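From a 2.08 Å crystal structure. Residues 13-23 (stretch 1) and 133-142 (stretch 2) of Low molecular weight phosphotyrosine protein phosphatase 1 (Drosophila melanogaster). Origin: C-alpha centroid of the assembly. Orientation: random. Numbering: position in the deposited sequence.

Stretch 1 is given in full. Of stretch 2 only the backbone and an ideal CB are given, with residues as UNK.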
ATOM      1  N   ILE A  13      -4.942   8.232   2.024  1.00 21.25           N
ATOM      2  CA  ILE A  13      -6.305   8.402   1.544  1.00 22.15           C
ATOM      3  C   ILE A  13      -6.471   8.031   0.073  1.00 24.55           C
ATOM      4  O   ILE A  13      -7.616   7.828  -0.367  1.00 24.00           O
ATOM      5  CB  ILE A  13      -6.814   9.838   1.788  1.00 23.64           C
ATOM      6  CG1 ILE A  13      -5.881  10.873   1.152  1.00 22.95           C
ATOM      7  CG2 ILE A  13      -6.944  10.105   3.258  1.00 22.68           C
ATOM      8  CD1 ILE A  13      -6.519  12.281   1.083  1.00 24.37           C
ATOM      9  N   CYS A  14      -5.391   7.936  -0.706  1.00 21.59           N
ATOM     10  CA  CYS A  14      -5.454   7.611  -2.129  1.00 21.83           C
ATOM     11  C   CYS A  14      -4.797   6.277  -2.454  1.00 23.31           C
ATOM     12  O   CYS A  14      -5.473   5.334  -2.880  1.00 26.41           O
ATOM     13  CB  CYS A  14      -4.787   8.698  -2.979  1.00 22.81           C
ATOM     14  SG  CYS A  14      -5.484  10.360  -2.871  1.00 26.63           S
ATOM     15  N   ARG A  15      -3.479   6.173  -2.285  1.00 23.52           N
ATOM     16  CA  ARG A  15      -2.746   5.038  -2.838  1.00 21.47           C
ATOM     17  C   ARG A  15      -2.748   3.820  -1.917  1.00 18.83           C
ATOM     18  O   ARG A  15      -3.192   2.743  -2.316  1.00 19.08           O
ATOM     19  CB  ARG A  15      -1.311   5.460  -3.170  1.00 20.94           C
ATOM     20  CG  ARG A  15      -1.228   6.335  -4.403  1.00 19.59           C
ATOM     21  CD  ARG A  15       0.159   6.910  -4.561  1.00 18.48           C
ATOM     22  NE  ARG A  15       0.480   7.892  -3.527  1.00 22.75           N
ATOM     23  CZ  ARG A  15       1.673   8.459  -3.380  1.00 22.36           C
ATOM     24  NH1 ARG A  15       2.675   8.133  -4.197  1.00 15.81           N
ATOM     25  NH2 ARG A  15       1.863   9.342  -2.406  1.00 20.71           N
ATOM     26  N   SER A  16      -2.246   3.961  -0.693  1.00 19.17           N
ATOM     27  CA  SER A  16      -2.077   2.768   0.138  1.00 18.73           C
ATOM     28  C   SER A  16      -3.385   2.082   0.563  1.00 18.81           C
ATOM     29  O   SER A  16      -3.358   0.873   0.825  1.00 17.82           O
ATOM     30  CB  SER A  16      -1.228   3.096   1.382  1.00 18.25           C
ATOM     31  OG  SER A  16      -1.690   4.225   2.096  1.00 18.63           O
ATOM     32  N   PRO A  17      -4.533   2.769   0.676  1.00 21.31           N
ATOM     33  CA  PRO A  17      -5.764   2.013   0.953  1.00 19.84           C
ATOM     34  C   PRO A  17      -6.148   1.112  -0.198  1.00 19.87           C
ATOM     35  O   PRO A  17      -6.657   0.014   0.038  1.00 22.22           O
ATOM     36  CB  PRO A  17      -6.818   3.106   1.195  1.00 23.22           C
ATOM     37  CG  PRO A  17      -6.067   4.309   1.525  1.00 19.59           C
ATOM     38  CD  PRO A  17      -4.787   4.221   0.741  1.00 21.26           C
ATOM     39  N   ILE A  18      -5.916   1.548  -1.437  1.00 18.09           N
ATOM     40  CA  ILE A  18      -6.105   0.670  -2.586  1.00 20.71           C
ATOM     41  C   ILE A  18      -5.150  -0.512  -2.491  1.00 21.79           C
ATOM     42  O   ILE A  18      -5.557  -1.670  -2.614  1.00 19.12           O
ATOM     43  CB  ILE A  18      -5.909   1.462  -3.897  1.00 17.87           C
ATOM     44  CG1 ILE A  18      -7.083   2.414  -4.151  1.00 16.46           C
ATOM     45  CG2 ILE A  18      -5.677   0.535  -5.087  1.00 17.82           C
ATOM     46  CD1 ILE A  18      -6.810   3.426  -5.295  1.00 16.52           C
ATOM     47  N   ALA A  19      -3.860  -0.231  -2.252  1.00 18.42           N
ATOM     48  CA  ALA A  19      -2.864  -1.294  -2.166  1.00 19.99           C
ATOM     49  C   ALA A  19      -3.190  -2.261  -1.034  1.00 18.49           C
ATOM     50  O   ALA A  19      -3.000  -3.478  -1.166  1.00 18.56           O
ATOM     51  CB  ALA A  19      -1.460  -0.692  -1.989  1.00 16.92           C
ATOM     52  N   GLU A  20      -3.694  -1.745   0.081  1.00 18.73           N
ATOM     53  CA  GLU A  20      -4.107  -2.627   1.162  1.00 18.51           C
ATOM     54  C   GLU A  20      -5.279  -3.501   0.740  1.00 17.72           C
ATOM     55  O   GLU A  20      -5.281  -4.711   0.985  1.00 17.07           O
ATOM     56  CB  GLU A  20      -4.476  -1.818   2.399  1.00 20.23           C
ATOM     57  CG  GLU A  20      -5.025  -2.704   3.510  1.00 20.47           C
ATOM     58  CD  GLU A  20      -5.681  -1.916   4.606  1.00 19.79           C
ATOM     59  OE1 GLU A  20      -5.758  -0.670   4.491  1.00 24.31           O
ATOM     60  OE2 GLU A  20      -6.089  -2.540   5.594  1.00 23.37           O
ATOM     61  N   VAL A  21      -6.288  -2.910   0.105  1.00 18.85           N
ATOM     62  CA  VAL A  21      -7.460  -3.695  -0.275  1.00 17.92           C
ATOM     63  C   VAL A  21      -7.105  -4.690  -1.383  1.00 22.09           C
ATOM     64  O   VAL A  21      -7.569  -5.848  -1.385  1.00 19.83           O
ATOM     65  CB  VAL A  21      -8.610  -2.759  -0.688  1.00 22.76           C
ATOM     66  CG1 VAL A  21      -9.705  -3.553  -1.370  1.00 24.54           C
ATOM     67  CG2 VAL A  21      -9.176  -2.035   0.524  1.00 22.11           C
ATOM     68  N   VAL A  22      -6.279  -4.267  -2.343  1.00 16.36           N
ATOM     69  CA  VAL A  22      -5.896  -5.173  -3.418  1.00 17.08           C
ATOM     70  C   VAL A  22      -5.067  -6.326  -2.865  1.00 17.65           C
ATOM     71  O   VAL A  22      -5.227  -7.477  -3.289  1.00 19.44           O
ATOM     72  CB  VAL A  22      -5.157  -4.401  -4.531  1.00 21.90           C
ATOM     73  CG1 VAL A  22      -4.487  -5.348  -5.496  1.00 15.28           C
ATOM     74  CG2 VAL A  22      -6.121  -3.490  -5.284  1.00 17.51           C
ATOM     75  N   MET A  23      -4.190  -6.053  -1.887  1.00 18.29           N
ATOM     76  CA  MET A  23      -3.366  -7.133  -1.345  1.00 16.73           C
ATOM     77  C   MET A  23      -4.234  -8.167  -0.637  1.00 20.21           C
ATOM     78  O   MET A  23      -4.032  -9.379  -0.807  1.00 22.63           O
ATOM     79  CB  MET A  23      -2.301  -6.570  -0.402  1.00 18.14           C
ATOM     80  CG  MET A  23      -1.263  -7.583   0.113  1.00 19.33           C
ATOM     81  SD  MET A  23       0.035  -8.004  -1.102  1.00 32.22           S
ATOM     82  CE  MET A  23      -0.565  -9.555  -1.657  1.00 20.47           C
ATOM     83  N   UNK A 133      -6.201   8.719 -12.180  1.00 25.86           N
ATOM     84  CA  UNK A 133      -4.983   8.332 -11.491  1.00 26.88           C
ATOM     85  C   UNK A 133      -5.186   7.270 -10.430  1.00 22.00           C
ATOM     86  O   UNK A 133      -4.236   6.559 -10.083  1.00 20.77           O
ATOM     87  CB  UNK A 133      -4.345   9.566 -10.850  1.00 26.88           C
ATOM     88  N   UNK A 134      -6.400   7.161  -9.894  1.00 22.68           N
ATOM     89  CA  UNK A 134      -6.691   6.108  -8.932  1.00 22.41           C
ATOM     90  C   UNK A 134      -6.807   4.767  -9.636  1.00 24.32           C
ATOM     91  O   UNK A 134      -6.339   3.737  -9.128  1.00 20.18           O
ATOM     92  CB  UNK A 134      -7.976   6.419  -8.162  1.00 22.41           C
ATOM     93  N   UNK A 135      -7.431   4.769 -10.813  1.00 24.38           N
ATOM     94  CA  UNK A 135      -7.540   3.550 -11.598  1.00 25.35           C
ATOM     95  C   UNK A 135      -6.165   3.033 -11.994  1.00 23.49           C
ATOM     96  O   UNK A 135      -5.926   1.818 -11.965  1.00 24.27           O
ATOM     97  CB  UNK A 135      -8.394   3.792 -12.844  1.00 25.35           C
ATOM     98  N   UNK A 136      -5.223   3.923 -12.340  1.00 21.81           N
ATOM     99  CA  UNK A 136      -3.928   3.388 -12.761  1.00 21.40           C
ATOM    100  C   UNK A 136      -3.148   2.859 -11.561  1.00 21.69           C
ATOM    101  O   UNK A 136      -2.497   1.812 -11.657  1.00 21.60           O
ATOM    102  CB  UNK A 136      -3.115   4.461 -13.489  1.00 21.40           C
ATOM    103  N   UNK A 137      -3.244   3.539 -10.414  1.00 20.77           N
ATOM    104  CA  UNK A 137      -2.707   2.986  -9.174  1.00 20.69           C
ATOM    105  C   UNK A 137      -3.297   1.604  -8.884  1.00 19.46           C
ATOM    106  O   UNK A 137      -2.581   0.675  -8.485  1.00 18.94           O
ATOM    107  CB  UNK A 137      -2.988   3.934  -8.006  1.00 20.69           C
ATOM    108  N   UNK A 138      -4.611   1.458  -9.052  1.00 22.06           N
ATOM    109  CA  UNK A 138      -5.234   0.157  -8.847  1.00 20.59           C
ATOM    110  C   UNK A 138      -4.628  -0.892  -9.783  1.00 21.97           C
ATOM    111  O   UNK A 138      -4.218  -1.973  -9.342  1.00 22.25           O
ATOM    112  CB  UNK A 138      -6.746   0.252  -9.064  1.00 20.59           C
ATOM    113  N   UNK A 139      -4.549  -0.584 -11.082  1.00 19.67           N
ATOM    114  CA  UNK A 139      -3.954  -1.527 -12.024  1.00 21.30           C
ATOM    115  C   UNK A 139      -2.537  -1.907 -11.607  1.00 22.54           C
ATOM    116  O   UNK A 139      -2.153  -3.081 -11.679  1.00 22.36           O
ATOM    117  CB  UNK A 139      -3.944  -0.934 -13.434  1.00 21.30           C
ATOM    118  N   UNK A 140      -1.746  -0.929 -11.160  1.00 21.98           N
ATOM    119  CA  UNK A 140      -0.377  -1.213 -10.740  1.00 20.67           C
ATOM    120  C   UNK A 140      -0.351  -2.123  -9.520  1.00 17.06           C
ATOM    121  O   UNK A 140       0.410  -3.097  -9.475  1.00 20.28           O
ATOM    122  CB  UNK A 140       0.368   0.089 -10.438  1.00 20.67           C
ATOM    123  N   UNK A 141      -1.170  -1.812  -8.517  1.00 17.64           N
ATOM    124  CA  UNK A 141      -1.233  -2.632  -7.314  1.00 16.17           C
ATOM    125  C   UNK A 141      -1.654  -4.069  -7.625  1.00 18.71           C
ATOM    126  O   UNK A 141      -1.167  -5.017  -6.999  1.00 15.40           O
ATOM    127  CB  UNK A 141      -2.203  -2.010  -6.308  1.00 16.17           C
ATOM    128  N   UNK A 142      -2.590  -4.249  -8.552  1.00 18.04           N
ATOM    129  CA  UNK A 142      -3.002  -5.604  -8.906  1.00 19.05           C
ATOM    130  C   UNK A 142      -1.807  -6.414  -9.400  1.00 19.28           C
ATOM    131  O   UNK A 142      -1.593  -7.561  -8.979  1.00 18.48           O
ATOM    132  CB  UNK A 142      -4.099  -5.571  -9.972  1.00 19.05           C
TER

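Stretch 2 is a helix that packs at 38° to helix 15-23, the two axes approaching to 9.3 Å. Stretch 1 offers it an apolar surface: the sulfur of Cys14, then Ile18, Ala19 and Val22.

Position 133 has ordinary helical angles and nothing of stretch 1 within 5.5 Å of its ideal CB, so many residues would do. It is Gly133, whose O accepts the backbone hydrogen bond from the N of position 137.

At position 134 the CA-to-CB bond points sideways, with the ideal CB 4.3 Å from Ile18 CD1. Beyond it lies Cys14 SG, which a long apolar side chain could reach; methionine or an aromatic would suit, while leucine could pack on Ile18 but would scarcely touch the sulfur. The residue is Phe134. With chi1 in m, its ring extends to Cys14, CZ lying 3.5 Å from Cys14 SG in an oblique sulfur-aromatic contact, while Ile18 CD1 sits at the ring edge, 4.3 Å from Phe134 CD2.

Positions 135 and 136 meet nothing of stretch 1, and polar residues are reasonable at both. They are Glu135, pointing away, and Thr136.

Position 137 points toward stretch 1, its ideal CB 4.7 Å from both Arg15 CG and Ile18 CD1. A small residue such as alanine or serine fits without demanding more space. It is Ala137, whose methyl covers this part of the surface without close contact.

At position 138 the bond is sideways, the ideal CB 4.1 Å from Ile18 CG2 and 5.4 Å from Val22 CG2. A long side chain with an apolar base could run along these two; leucine, methionine or an aromatic are candidates. In Tyr138, chi1 in t brings CE1 to 3.5 Å from Val22 CG2, and CB rests 4.1 Å from Ile18 CG2.

Position 139 points away and position 140 is out of reach, so both tolerate polar side chains. They are Gln139, whose NE2 makes a weak hydrogen bond of 3.4 Å to Glu135 OE2 one turn back, and Gln140.

Position 141 points toward stretch 1 where the backbones come close: its CA is 5.6 Å from Ala19 CA, and its ideal CB is 4.1 Å from Val22 CG1 and 4.3 Å from Ala19 CA. This favours a compact residue: alanine, serine, cysteine or perhaps valine. Cys141 places SG 3.7 Å from Ala19 CB and 4.2 Å from Ile18 CG2, filling the space beside the small alanine.

Position 142 is sideways, its ideal CB 4.5 Å from Val22 CG1; a medium apolar residue suits. Val142 contributes CG2, 3.9 Å from Val22 CG1.

Stretch 2 133-142: GFETAYQQCV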
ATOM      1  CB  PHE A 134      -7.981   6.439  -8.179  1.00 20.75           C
ATOM      2  CG  PHE A 134      -7.872   7.649  -7.276  1.00 21.15           C
ATOM      3  CD1 PHE A 134      -7.794   8.928  -7.809  1.00 24.30           C
ATOM      4  CD2 PHE A 134      -7.885   7.507  -5.893  1.00 23.04           C
ATOM      5  CE1 PHE A 134      -7.701  10.047  -6.978  1.00 25.02           C
ATOM      6  CE2 PHE A 134      -7.792   8.615  -5.051  1.00 19.90           C
ATOM      7  CZ  PHE A 134      -7.712   9.882  -5.591  1.00 25.44           C
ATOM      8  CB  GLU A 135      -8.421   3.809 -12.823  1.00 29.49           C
ATOM      9  CG  GLU A 135      -8.317   2.767 -13.931  1.00 34.78           C
ATOM     10  CD  GLU A 135      -8.975   1.437 -13.565  1.00 39.09           C
ATOM     11  OE1 GLU A 135      -9.733   1.396 -12.557  1.00 33.39           O
ATOM     12  OE2 GLU A 135      -8.729   0.442 -14.293  1.00 42.03           O
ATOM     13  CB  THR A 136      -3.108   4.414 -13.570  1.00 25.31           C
ATOM     14  OG1 THR A 136      -2.075   5.004 -12.770  1.00 37.10           O
ATOM     15  CG2 THR A 136      -3.977   5.489 -14.122  1.00 21.99           C
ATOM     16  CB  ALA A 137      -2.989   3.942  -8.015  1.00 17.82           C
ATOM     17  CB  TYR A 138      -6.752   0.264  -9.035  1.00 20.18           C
ATOM     18  CG  TYR A 138      -7.433  -1.088  -9.021  1.00 23.75           C
ATOM     19  CD1 TYR A 138      -7.875  -1.638  -7.837  1.00 25.33           C
ATOM     20  CD2 TYR A 138      -7.608  -1.819 -10.197  1.00 24.05           C
ATOM     21  CE1 TYR A 138      -8.475  -2.875  -7.803  1.00 28.70           C
ATOM     22  CE2 TYR A 138      -8.207  -3.064 -10.175  1.00 28.96           C
ATOM     23  CZ  TYR A 138      -8.641  -3.588  -8.974  1.00 28.42           C
ATOM     24  OH  TYR A 138      -9.246  -4.830  -8.928  1.00 41.07           O
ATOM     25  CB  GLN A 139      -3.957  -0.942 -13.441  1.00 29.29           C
ATOM     26  CG  GLN A 139      -5.335  -0.872 -14.083  1.00 31.19           C
ATOM     27  CD  GLN A 139      -5.321  -1.161 -15.590  1.00 49.07           C
ATOM     28  OE1 GLN A 139      -4.257  -1.321 -16.220  1.00 50.17           O
ATOM     29  NE2 GLN A 139      -6.517  -1.269 -16.168  1.00 49.84           N
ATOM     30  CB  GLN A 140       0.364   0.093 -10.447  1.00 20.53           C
ATOM     31  CG  GLN A 140       0.651   0.924 -11.685  1.00 19.58           C
ATOM     32  CD  GLN A 140       1.131   2.328 -11.343  1.00 20.24           C
ATOM     33  OE1 GLN A 140       0.360   3.155 -10.855  1.00 21.43           O
ATOM     34  NE2 GLN A 140       2.399   2.605 -11.611  1.00 18.81           N
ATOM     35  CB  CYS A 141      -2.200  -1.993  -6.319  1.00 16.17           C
ATOM     36  SG  CYS A 141      -1.585  -0.420  -5.656  1.00 21.71           S
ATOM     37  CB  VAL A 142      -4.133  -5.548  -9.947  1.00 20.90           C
ATOM     38  CG1 VAL A 142      -4.380  -6.937 -10.564  1.00 22.44           C
ATOM     39  CG2 VAL A 142      -5.397  -5.007  -9.301  1.00 20.11           C
TER
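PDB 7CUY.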